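Local coordinates for chitooligosaccharide oxidase (Gibberella zeae, PDB 6Y0R), which oxidises the C1 hydroxyl of chitooligosaccharides to the lactone, reducing oxygen to hydrogen peroxide with the help of a bound FAD, at residues I183-V188 with V220-Q225; D113-V118 with K127-A132; H162-G167 with W207-A212. All blocks are in the same frame, centred on the assembly; numbering follows the deposited sequence.

Interaction 1: I183-V188 with V220-Q225; sequences IGATVV and VELEFQ
Ile183–Val188 and Val220–Gln225 pair as antiparallel strands in the sheet of the PCMH-type FAD-binding domain, their short axes running at 176° to each other and 4.6 Å apart at closest approach. Two classic beta bulges interrupt the regular pairing. In one, Ile183 and Gly184 both face Glu223: Ile183 N gives a nearly straight bond to Glu223 O at 2.9 Å, while Gly184 N reaches the same oxygen weakly. In the other, Val220 and Glu221 share Thr186 O, with the strong bond, 2.8 Å, coming from Val220 N and a weak one from Glu221 N.

The side chain of Glu223 lies across both residues of its bulge. Its CB sits over the backbone of Gly184, near Gly184 N and O, where no side chain intervenes. With CG anti to the backbone N (chi1 -175°), the extended chain is carried past Ile183: CG meets Ile183 CG1 at 3.6 Å, and CD continues beside Ile183 CD1. At the tip, OE2 is hydrogen-bonded to Thr125 OG1, so the Glu223 side chain runs from strand 183-188 at CB, CG and CD to strand 125-128 at its tip.

Ala185 and Leu222 are a non-hydrogen-bonded pair on the other face, where Leu222 CD2 approaches Ala185 CB at 4.0 Å. At the Val188 end the side chains of Val188 and Val220 cross at about a right angle, Val188 CG2 to Val220 CG1 at 3.8 Å, and both residues also pack on helix 70-83. Thr186 and Glu221 share the face of Glu223; their CB atoms touch, but their polar ends are joined through water, which lies 2.9 Å from Thr186 OG1 and donates to Glu221 OE2 at 2.7 Å.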
loop_
_atom_site.group_PDB
_atom_site.type_symbol
_atom_site.label_atom_id
_atom_site.label_comp_id
_atom_site.label_asym_id
_atom_site.label_seq_id
_atom_site.Cartn_x
_atom_site.Cartn_y
_atom_site.Cartn_z
ATOM N N ILE A 183 -8.609 6.455 13.846
ATOM C CA ILE A 183 -9.771 6.855 14.679
ATOM C C ILE A 183 -10.328 8.196 14.203
ATOM O O ILE A 183 -11.424 8.562 14.676
ATOM C CB ILE A 183 -9.393 6.882 16.167
ATOM C CG1 ILE A 183 -8.299 7.898 16.475
ATOM C CG2 ILE A 183 -9.036 5.486 16.629
ATOM C CD1 ILE A 183 -8.015 7.994 17.973
ATOM N N GLY A 184 -9.631 8.920 13.352
ATOM C CA GLY A 184 -10.145 10.200 12.841
ATOM C C GLY A 184 -9.366 10.690 11.661
ATOM O O GLY A 184 -8.287 10.179 11.418
ATOM N N ALA A 185 -9.905 11.654 10.928
ATOM C CA ALA A 185 -9.180 12.292 9.812
ATOM C C ALA A 185 -9.726 13.698 9.590
ATOM O O ALA A 185 -10.914 13.952 9.874
ATOM C CB ALA A 185 -9.301 11.473 8.528
ATOM N N THR A 186 -8.874 14.550 9.078
ATOM C CA THR A 186 -9.250 15.883 8.604
ATOM C C THR A 186 -9.108 15.885 7.092
ATOM O O THR A 186 -8.018 15.536 6.570
ATOM C CB THR A 186 -8.448 16.945 9.356
ATOM O OG1 THR A 186 -8.670 16.704 10.747
ATOM C CG2 THR A 186 -8.880 18.338 8.967
ATOM N N VAL A 187 -10.156 16.339 6.391
ATOM C CA VAL A 187 -10.203 16.281 4.908
ATOM C C VAL A 187 -10.572 17.657 4.385
ATOM O O VAL A 187 -11.544 18.253 4.928
ATOM C CB VAL A 187 -11.215 15.224 4.432
ATOM C CG1 VAL A 187 -11.152 15.108 2.917
ATOM C CG2 VAL A 187 -11.015 13.885 5.111
ATOM N N VAL A 188 -9.830 18.108 3.394
ATOM C CA VAL A 188 -10.188 19.279 2.566
ATOM C C VAL A 188 -11.106 18.743 1.469
ATOM O O VAL A 188 -10.609 18.065 0.543
ATOM C CB VAL A 188 -8.978 20.033 2.009
ATOM C CG1 VAL A 188 -9.422 21.155 1.065
ATOM C CG2 VAL A 188 -8.101 20.575 3.156
ATOM N N VAL A 220 -5.576 15.834 5.145
ATOM C CA VAL A 220 -4.451 16.719 5.604
ATOM C C VAL A 220 -4.012 16.325 7.018
ATOM O O VAL A 220 -2.953 16.821 7.420
ATOM C CB VAL A 220 -4.835 18.212 5.569
ATOM C CG1 VAL A 220 -4.979 18.696 4.153
ATOM C CG2 VAL A 220 -6.105 18.470 6.355
ATOM N N GLU A 221 -4.758 15.487 7.707
ATOM C CA GLU A 221 -4.396 14.901 9.024
ATOM C C GLU A 221 -5.084 13.553 9.195
ATOM O O GLU A 221 -6.290 13.386 8.894
ATOM C CB GLU A 221 -4.783 15.836 10.175
ATOM C CG GLU A 221 -4.114 15.464 11.493
ATOM C CD GLU A 221 -4.565 16.311 12.681
ATOM O OE1 GLU A 221 -3.871 17.294 12.978
ATOM O OE2 GLU A 221 -5.612 15.971 13.309
ATOM N N LEU A 222 -4.353 12.615 9.762
ATOM C CA LEU A 222 -4.855 11.301 10.146
ATOM C C LEU A 222 -4.596 11.139 11.628
ATOM O O LEU A 222 -3.479 11.473 12.055
ATOM C CB LEU A 222 -4.108 10.210 9.371
ATOM C CG LEU A 222 -4.383 10.244 7.872
ATOM C CD1 LEU A 222 -3.372 9.419 7.109
ATOM C CD2 LEU A 222 -5.794 9.739 7.635
ATOM N N GLU A 223 -5.579 10.633 12.348
ATOM C CA GLU A 223 -5.415 10.346 13.787
ATOM C C GLU A 223 -5.495 8.842 13.971
ATOM O O GLU A 223 -6.390 8.204 13.431
ATOM C CB GLU A 223 -6.473 11.070 14.619
ATOM C CG GLU A 223 -6.244 10.881 16.115
ATOM C CD GLU A 223 -7.015 11.828 17.018
ATOM O OE1 GLU A 223 -8.101 12.334 16.579
ATOM O OE2 GLU A 223 -6.515 12.062 18.152
ATOM N N PHE A 224 -4.640 8.294 14.821
ATOM C CA PHE A 224 -4.558 6.845 15.096
ATOM C C PHE A 224 -4.476 6.574 16.597
ATOM O O PHE A 224 -3.907 7.389 17.339
ATOM C CB PHE A 224 -3.278 6.247 14.497
ATOM C CG PHE A 224 -3.123 6.396 13.003
ATOM C CD1 PHE A 224 -2.630 7.568 12.460
ATOM C CD2 PHE A 224 -3.534 5.361 12.164
ATOM C CE1 PHE A 224 -2.511 7.707 11.084
ATOM C CE2 PHE A 224 -3.423 5.499 10.787
ATOM C CZ PHE A 224 -2.887 6.662 10.260
ATOM N N GLN A 225 -4.926 5.402 16.987
ATOM C CA GLN A 225 -4.614 4.816 18.310
ATOM C C GLN A 225 -3.355 3.972 18.122
ATOM O O GLN A 225 -3.438 2.873 17.517
ATOM C CB GLN A 225 -5.768 3.977 18.852
ATOM C CG GLN A 225 -5.448 3.367 20.218
ATOM C CD GLN A 225 -5.038 4.400 21.249
ATOM O OE1 GLN A 225 -5.735 5.389 21.447
ATOM N NE2 GLN A 225 -3.879 4.214 21.882
HETATM O O HOH W 1 -7.481 14.460 12.063
#

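Interaction 2: D113-V118 with K127-A132; sequences DRMYSV and KIQPGA
Gln129 turns its CG anti to its carbonyl carbon (chi1 -66°) and stays extended beyond it (chi2 -176°), which carries its amide to the backbone of Met115–Ser117 where the chain enters a beta hairpin of the FAD-binding domain. The hairpin strands 118-120 and 125-128 begin their pairing here with Val118 and Ile128, a non-hydrogen-bonded pair whose side chains lie alongside each other, CG2 to CG2 at 3.9 Å; Val118 packs on helix 134-145, whereas Ile128 packs on Leu149 and Phe224.

Gln129 grips Ser117 twice. Its side-chain OE1 accepts Ser117 N at 3.1 Å, with the donor tilted from the amide plane, and its backbone N donates to Ser117 O at 2.9 Å, nearly straight on to that carbonyl. The amide is wedged between the CB atoms of Ser117 and Met115, while the Met115 side chain crosses it at about a right angle and brings SD near NE2.

Beyond Gln129 the chain folds into a type I turn, closed by Ala132 N on Gln129 O, and at its second position Pro130 touches the FAD. Gly131 brings its CA to within 3.2 Å of Met115 O. Tyr116 CB rests on Ala132, and the Tyr116 ring meets His136 edge-to-face. Water fills out the backbone bonding at the turn: one molecule donates to both Asp113 O and Gly131 O, and another accepts from Gly131 N at 2.8 Å while donating to Met115 O at 2.7 Å.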
loop_
_atom_site.group_PDB
_atom_site.type_symbol
_atom_site.label_atom_id
_atom_site.label_comp_id
_atom_site.label_asym_id
_atom_site.label_seq_id
_atom_site.Cartn_x
_atom_site.Cartn_y
_atom_site.Cartn_z
ATOM N N ASP A 113 4.482 16.558 0.697
ATOM C CA ASP A 113 5.659 16.033 1.445
ATOM C C ASP A 113 6.396 17.150 2.214
ATOM O O ASP A 113 7.312 16.769 2.974
ATOM C CB ASP A 113 6.623 15.194 0.608
ATOM C CG ASP A 113 7.471 15.887 -0.440
ATOM O OD1 ASP A 113 7.447 17.153 -0.490
ATOM O OD2 ASP A 113 8.129 15.161 -1.240
ATOM N N ARG A 114 5.984 18.423 2.128
ATOM C CA ARG A 114 6.519 19.463 3.059
ATOM C C ARG A 114 5.823 19.372 4.420
ATOM O O ARG A 114 6.278 20.017 5.395
ATOM C CB ARG A 114 6.357 20.872 2.476
ATOM C CG ARG A 114 6.890 21.087 1.078
ATOM C CD ARG A 114 8.326 20.684 0.831
ATOM N NE ARG A 114 8.858 21.285 -0.378
ATOM C CZ ARG A 114 8.799 20.737 -1.582
ATOM N NH1 ARG A 114 9.292 21.385 -2.618
ATOM N NH2 ARG A 114 8.242 19.542 -1.768
ATOM N N MET A 115 4.694 18.670 4.508
ATOM C CA MET A 115 3.892 18.560 5.733
ATOM C C MET A 115 4.040 17.134 6.286
ATOM O O MET A 115 3.346 16.218 5.819
ATOM C CB MET A 115 2.446 18.946 5.430
ATOM C CG MET A 115 2.280 20.437 5.303
ATOM S SD MET A 115 0.522 20.851 5.022
ATOM C CE MET A 115 0.451 20.315 3.334
ATOM N N TYR A 116 4.933 16.957 7.267
ATOM C CA TYR A 116 5.359 15.608 7.712
ATOM C C TYR A 116 5.333 15.547 9.241
ATOM O O TYR A 116 5.987 14.676 9.816
ATOM C CB TYR A 116 6.700 15.232 7.078
ATOM C CG TYR A 116 7.836 16.201 7.282
ATOM C CD1 TYR A 116 8.529 16.234 8.481
ATOM C CD2 TYR A 116 8.254 17.018 6.254
ATOM C CE1 TYR A 116 9.575 17.124 8.672
ATOM C CE2 TYR A 116 9.298 17.916 6.425
ATOM C CZ TYR A 116 9.955 17.960 7.635
ATOM O OH TYR A 116 11.007 18.824 7.765
ATOM N N SER A 117 4.505 16.379 9.882
ATOM C CA SER A 117 4.384 16.440 11.358
ATOM C C SER A 117 3.874 15.108 11.901
ATOM O O SER A 117 2.881 14.569 11.360
ATOM C CB SER A 117 3.459 17.574 11.762
ATOM O OG SER A 117 3.184 17.488 13.136
ATOM N N VAL A 118 4.515 14.580 12.938
ATOM C CA VAL A 118 4.010 13.443 13.732
ATOM C C VAL A 118 3.900 13.916 15.171
ATOM O O VAL A 118 4.977 14.275 15.749
ATOM C CB VAL A 118 4.976 12.251 13.640
ATOM C CG1 VAL A 118 4.471 11.097 14.489
ATOM C CG2 VAL A 118 5.254 11.847 12.211
ATOM N N LYS A 127 -1.535 12.300 15.937
ATOM C CA LYS A 127 -2.025 13.070 14.785
ATOM C C LYS A 127 -0.851 13.197 13.836
ATOM O O LYS A 127 0.221 13.728 14.238
ATOM C CB LYS A 127 -2.520 14.442 15.226
ATOM C CG LYS A 127 -3.764 14.339 16.086
ATOM C CD LYS A 127 -4.312 15.669 16.540
ATOM C CE LYS A 127 -5.669 15.489 17.178
ATOM N NZ LYS A 127 -5.896 16.504 18.231
ATOM N N ILE A 128 -1.024 12.712 12.609
ATOM C CA ILE A 128 0.073 12.636 11.625
ATOM C C ILE A 128 -0.382 13.254 10.312
ATOM O O ILE A 128 -1.485 12.925 9.846
ATOM C CB ILE A 128 0.531 11.190 11.447
ATOM C CG1 ILE A 128 0.731 10.516 12.810
ATOM C CG2 ILE A 128 1.756 11.165 10.561
ATOM C CD1 ILE A 128 1.133 9.048 12.724
ATOM N N GLN A 129 0.454 14.101 9.764
ATOM C CA GLN A 129 0.252 14.652 8.412
ATOM C C GLN A 129 0.550 13.557 7.406
ATOM O O GLN A 129 1.480 12.780 7.582
ATOM C CB GLN A 129 1.073 15.919 8.213
ATOM C CG GLN A 129 0.574 17.041 9.143
ATOM C CD GLN A 129 1.301 18.350 8.921
ATOM O OE1 GLN A 129 2.515 18.407 8.700
ATOM N NE2 GLN A 129 0.527 19.431 8.838
ATOM N N PRO A 130 -0.246 13.432 6.334
ATOM C CA PRO A 130 -0.058 12.315 5.394
ATOM C C PRO A 130 1.240 12.366 4.583
ATOM O O PRO A 130 1.659 11.336 4.082
ATOM C CB PRO A 130 -1.249 12.445 4.430
ATOM C CG PRO A 130 -1.622 13.915 4.526
ATOM C CD PRO A 130 -1.370 14.306 5.978
ATOM N N GLY A 131 1.854 13.538 4.454
ATOM C CA GLY A 131 3.161 13.698 3.812
ATOM C C GLY A 131 4.319 13.115 4.638
ATOM O O GLY A 131 5.386 13.025 4.094
ATOM N N ALA A 132 4.081 12.666 5.860
ATOM C CA ALA A 132 5.098 11.952 6.650
ATOM C C ALA A 132 5.370 10.593 5.984
ATOM O O ALA A 132 4.410 9.801 5.825
ATOM C CB ALA A 132 4.621 11.756 8.052
HETATM O O HOH W 2 7.954 14.095 3.911
HETATM O O HOH W 3 0.871 16.179 4.690
HETATM O O HOH W 4 0.605 16.402 13.222
#

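Interaction 3: H162-G167 with W207-A212; sequences HALHGG and WGIRGA. With FAD (flavin-adenine dinucleotide), chain B.
Leu164 and Ile209 lie side by side and point the same way where the last turns of helices 159-165 and 203-212 meet beside the FAD in the PCMH-type domain. Leu164 CD2 and Ile209 CG2 are only 3.5 Å apart, tighter than ordinary van der Waals contact, and both side chains also rest on Val219 of strand 218-228. The two branches of Leu164 serve different partners. Chi1 (-68°) sets CG anti to the carbonyl carbon, and chi2 (173°) then parts the methyls, CD2 to Ile209 and CD1 over the adenine, 3.7 Å from FAD C4A.

His165 points the other way, its CB leading away from helix 203-212. Its ring presents an edge to the adenosine ribose, and NE2 donates to FAD O4B at 3.3 Å, close to the plane of the imidazole. Consecutive residues thus hold the base by apolar contact and the sugar by a hydrogen bond.

Between the helices themselves the polar contact is slight. Gly211 N gives Leu164 O a weak, strongly bent bond, 3.1 Å long with 120° at the hydrogen; the same N also bonds weakly to Ile209 O across the inverse gamma turn centred on Arg210. Gly211 O is better supplied, since Trp462 NE1 donates to it as well as water. At the positive phi of Gly211, and of Gly166 where segment 162-167 leaves helical geometry, a CB would be jammed against the carbonyl O of the preceding residue, which calls for glycine at both. The chain then continues to Gly167, whose CA comes near FAD O2 of the flavin. A single water ties the two backbones together, donating to His165 O at 2.7 Å and to Gly211 O at 2.8 Å.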
loop_
_atom_site.group_PDB
_atom_site.type_symbol
_atom_site.label_atom_id
_atom_site.label_comp_id
_atom_site.label_asym_id
_atom_site.label_seq_id
_atom_site.Cartn_x
_atom_site.Cartn_y
_atom_site.Cartn_z
ATOM N N HIS A 162 -0.548 5.125 1.666
ATOM C CA HIS A 162 -0.477 3.795 2.301
ATOM C C HIS A 162 -1.732 3.535 3.113
ATOM O O HIS A 162 -2.394 2.524 2.912
ATOM C CB HIS A 162 0.765 3.794 3.223
ATOM C CG HIS A 162 1.219 2.444 3.648
ATOM N ND1 HIS A 162 1.260 2.034 4.974
ATOM C CD2 HIS A 162 1.733 1.449 2.909
ATOM C CE1 HIS A 162 1.806 0.813 4.988
ATOM N NE2 HIS A 162 2.104 0.442 3.754
ATOM N N ALA A 163 -2.037 4.444 4.050
ATOM C CA ALA A 163 -3.157 4.258 5.002
ATOM C C ALA A 163 -4.506 4.438 4.307
ATOM O O ALA A 163 -5.453 3.794 4.749
ATOM C CB ALA A 163 -3.069 5.226 6.154
ATOM N N LEU A 164 -4.602 5.260 3.278
ATOM C CA LEU A 164 -5.912 5.504 2.612
ATOM C C LEU A 164 -6.346 4.296 1.787
ATOM O O LEU A 164 -7.521 4.262 1.347
ATOM C CB LEU A 164 -5.811 6.790 1.799
ATOM C CG LEU A 164 -5.662 8.075 2.628
ATOM C CD1 LEU A 164 -5.398 9.255 1.717
ATOM C CD2 LEU A 164 -6.828 8.310 3.566
ATOM N N HIS A 165 -5.449 3.341 1.530
ATOM C CA HIS A 165 -5.804 2.118 0.757
ATOM C C HIS A 165 -5.576 0.845 1.555
ATOM O O HIS A 165 -5.916 -0.234 1.006
ATOM C CB HIS A 165 -4.995 2.077 -0.545
ATOM C CG HIS A 165 -5.167 3.345 -1.308
ATOM N ND1 HIS A 165 -6.206 3.584 -2.164
ATOM C CD2 HIS A 165 -4.432 4.474 -1.272
ATOM C CE1 HIS A 165 -6.086 4.806 -2.688
ATOM N NE2 HIS A 165 -5.025 5.406 -2.051
ATOM N N GLY A 166 -4.981 0.906 2.746
ATOM C CA GLY A 166 -4.821 -0.316 3.538
ATOM C C GLY A 166 -3.616 -0.182 4.440
ATOM O O GLY A 166 -3.706 0.539 5.475
ATOM N N GLY A 167 -2.515 -0.734 3.957
ATOM C CA GLY A 167 -1.199 -0.630 4.617
ATOM C C GLY A 167 -0.826 -1.914 5.319
ATOM O O GLY A 167 -1.186 -2.096 6.479
ATOM N N TRP A 207 -15.644 6.084 6.627
ATOM C CA TRP A 207 -15.719 4.757 5.976
ATOM C C TRP A 207 -14.953 4.822 4.635
ATOM O O TRP A 207 -14.182 3.868 4.375
ATOM C CB TRP A 207 -17.174 4.335 5.809
ATOM C CG TRP A 207 -17.363 2.992 5.211
ATOM C CD1 TRP A 207 -17.387 1.791 5.829
ATOM C CD2 TRP A 207 -17.598 2.725 3.819
ATOM N NE1 TRP A 207 -17.611 0.795 4.932
ATOM C CE2 TRP A 207 -17.740 1.338 3.688
ATOM C CE3 TRP A 207 -17.725 3.557 2.699
ATOM C CZ2 TRP A 207 -17.971 0.734 2.450
ATOM C CZ3 TRP A 207 -17.982 2.956 1.480
ATOM C CH2 TRP A 207 -18.084 1.575 1.375
ATOM N N GLY A 208 -15.285 5.772 3.740
ATOM C CA GLY A 208 -14.668 5.795 2.412
ATOM C C GLY A 208 -13.186 6.018 2.473
ATOM O O GLY A 208 -12.459 5.476 1.604
ATOM N N ILE A 209 -12.714 6.869 3.400
ATOM C CA ILE A 209 -11.264 7.225 3.469
ATOM C C ILE A 209 -10.476 5.973 3.857
ATOM O O ILE A 209 -9.299 5.899 3.492
ATOM C CB ILE A 209 -11.058 8.430 4.407
ATOM C CG1 ILE A 209 -11.011 9.725 3.584
ATOM C CG2 ILE A 209 -9.844 8.336 5.323
ATOM C CD1 ILE A 209 -12.254 10.041 2.921
ATOM N N ARG A 210 -11.098 5.069 4.597
ATOM C CA ARG A 210 -10.451 3.841 5.124
ATOM C C ARG A 210 -10.530 2.782 4.026
ATOM O O ARG A 210 -11.215 1.780 4.203
ATOM C CB ARG A 210 -11.040 3.435 6.480
ATOM C CG ARG A 210 -10.706 4.422 7.600
ATOM C CD ARG A 210 -11.179 3.894 8.942
ATOM N NE ARG A 210 -12.640 3.882 8.881
ATOM C CZ ARG A 210 -13.465 3.149 9.648
ATOM N NH1 ARG A 210 -14.783 3.233 9.436
ATOM N NH2 ARG A 210 -12.988 2.303 10.559
ATOM N N GLY A 211 -9.858 3.039 2.897
ATOM C CA GLY A 211 -9.668 2.025 1.852
ATOM C C GLY A 211 -9.813 2.603 0.461
ATOM O O GLY A 211 -9.275 1.985 -0.518
ATOM N N ALA A 212 -10.508 3.735 0.308
ATOM C CA ALA A 212 -10.703 4.391 -1.011
ATOM C C ALA A 212 -10.457 5.888 -0.857
ATOM O O ALA A 212 -11.086 6.727 -1.501
ATOM C CB ALA A 212 -12.101 4.068 -1.514
HETATM P PA FAD B . 1.247 8.577 -3.637
HETATM O O1A FAD B . 1.663 8.230 -5.008
HETATM O O2A FAD B . 1.582 9.899 -3.073
HETATM O O5B FAD B . -0.324 8.378 -3.465
HETATM C C5B FAD B . -0.955 7.111 -3.656
HETATM C C4B FAD B . -2.438 7.320 -3.904
HETATM O O4B FAD B . -3.045 7.912 -2.727
HETATM C C3B FAD B . -2.836 8.272 -5.050
HETATM O O3B FAD B . -4.131 7.935 -5.566
HETATM C C2B FAD B . -2.909 9.618 -4.342
HETATM O O2B FAD B . -3.662 10.616 -5.036
HETATM C C1B FAD B . -3.530 9.215 -3.033
HETATM N N9A FAD B . -3.219 10.093 -1.916
HETATM C C8A FAD B . -1.989 10.255 -1.334
HETATM N N7A FAD B . -2.013 11.128 -0.335
HETATM C C5A FAD B . -3.334 11.558 -0.279
HETATM C C6A FAD B . -3.994 12.482 0.553
HETATM N N6A FAD B . -3.359 13.114 1.544
HETATM N N1A FAD B . -5.318 12.720 0.336
HETATM C C2A FAD B . -5.902 12.069 -0.689
HETATM N N3A FAD B . -5.387 11.159 -1.521
HETATM C C4A FAD B . -4.082 10.945 -1.269
HETATM N N1 FAD B . 2.433 -1.294 0.507
HETATM C C2 FAD B . 2.117 -2.065 1.559
HETATM O O2 FAD B . 0.891 -2.228 1.905
HETATM N N3 FAD B . 3.112 -2.649 2.289
HETATM C C4 FAD B . 4.460 -2.505 2.002
HETATM O O4 FAD B . 5.318 -3.052 2.715
HETATM C C4X FAD B . 4.821 -1.687 0.904
HETATM N N5 FAD B . 6.112 -1.479 0.636
HETATM C C5X FAD B . 6.423 -0.572 -0.353
HETATM C C6 FAD B . 7.788 -0.271 -0.611
HETATM C C7 FAD B . 8.142 0.618 -1.612
HETATM C C7M FAD B . 9.601 0.913 -1.903
HETATM C C8 FAD B . 7.103 1.303 -2.367
HETATM C C8M FAD B . 7.401 2.378 -3.393
HETATM C C9 FAD B . 5.757 0.957 -2.124
HETATM C C9A FAD B . 5.404 0.029 -1.135
HETATM N N10 FAD B . 4.055 -0.269 -0.876
HETATM C C10 FAD B . 3.710 -1.116 0.184
HETATM C "C1'" FAD B . 2.969 0.305 -1.676
HETATM C "C2'" FAD B . 2.428 1.587 -1.038
HETATM O "O2'" FAD B . 1.590 1.282 0.079
HETATM C "C3'" FAD B . 1.644 2.330 -2.090
HETATM O "O3'" FAD B . 2.580 2.621 -3.153
HETATM C "C4'" FAD B . 1.036 3.601 -1.496
HETATM O "O4'" FAD B . -0.160 3.991 -2.195
HETATM C "C5'" FAD B . 2.051 4.707 -1.548
HETATM O "O5'" FAD B . 1.593 5.864 -0.824
HETATM P P FAD B . 2.288 7.250 -1.153
HETATM O O1P FAD B . 1.681 8.293 -0.290
HETATM O O2P FAD B . 3.768 7.140 -1.162
HETATM O O3P FAD B . 1.885 7.421 -2.714
HETATM O O HOH W 5 -8.144 -0.543 -0.567
#

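How the interactions relate
Interactions 1 and 2 belong to one sheet: strands 125-128 and 218-228 are neighbours, joined where Ile128 N probably bonds to Leu222 O, and the aliphatic part of Lys127 packs against the carboxylates of Glu221 and Glu223. Interaction 3 stands apart from both, although helix 203-212 is followed directly by strand 218-228, and its centre is the nearest of the three to the middle of the chain. Interaction 1 is partly buried and rests on backbone pairing; interaction 2, more buried, combines one side-chain amide, one backbone bond, an apolar pair and bridging waters; interaction 3, also buried, joins a tight apolar pair to backbone packing at Gly211, one weak bond and a water, and meets the FAD most.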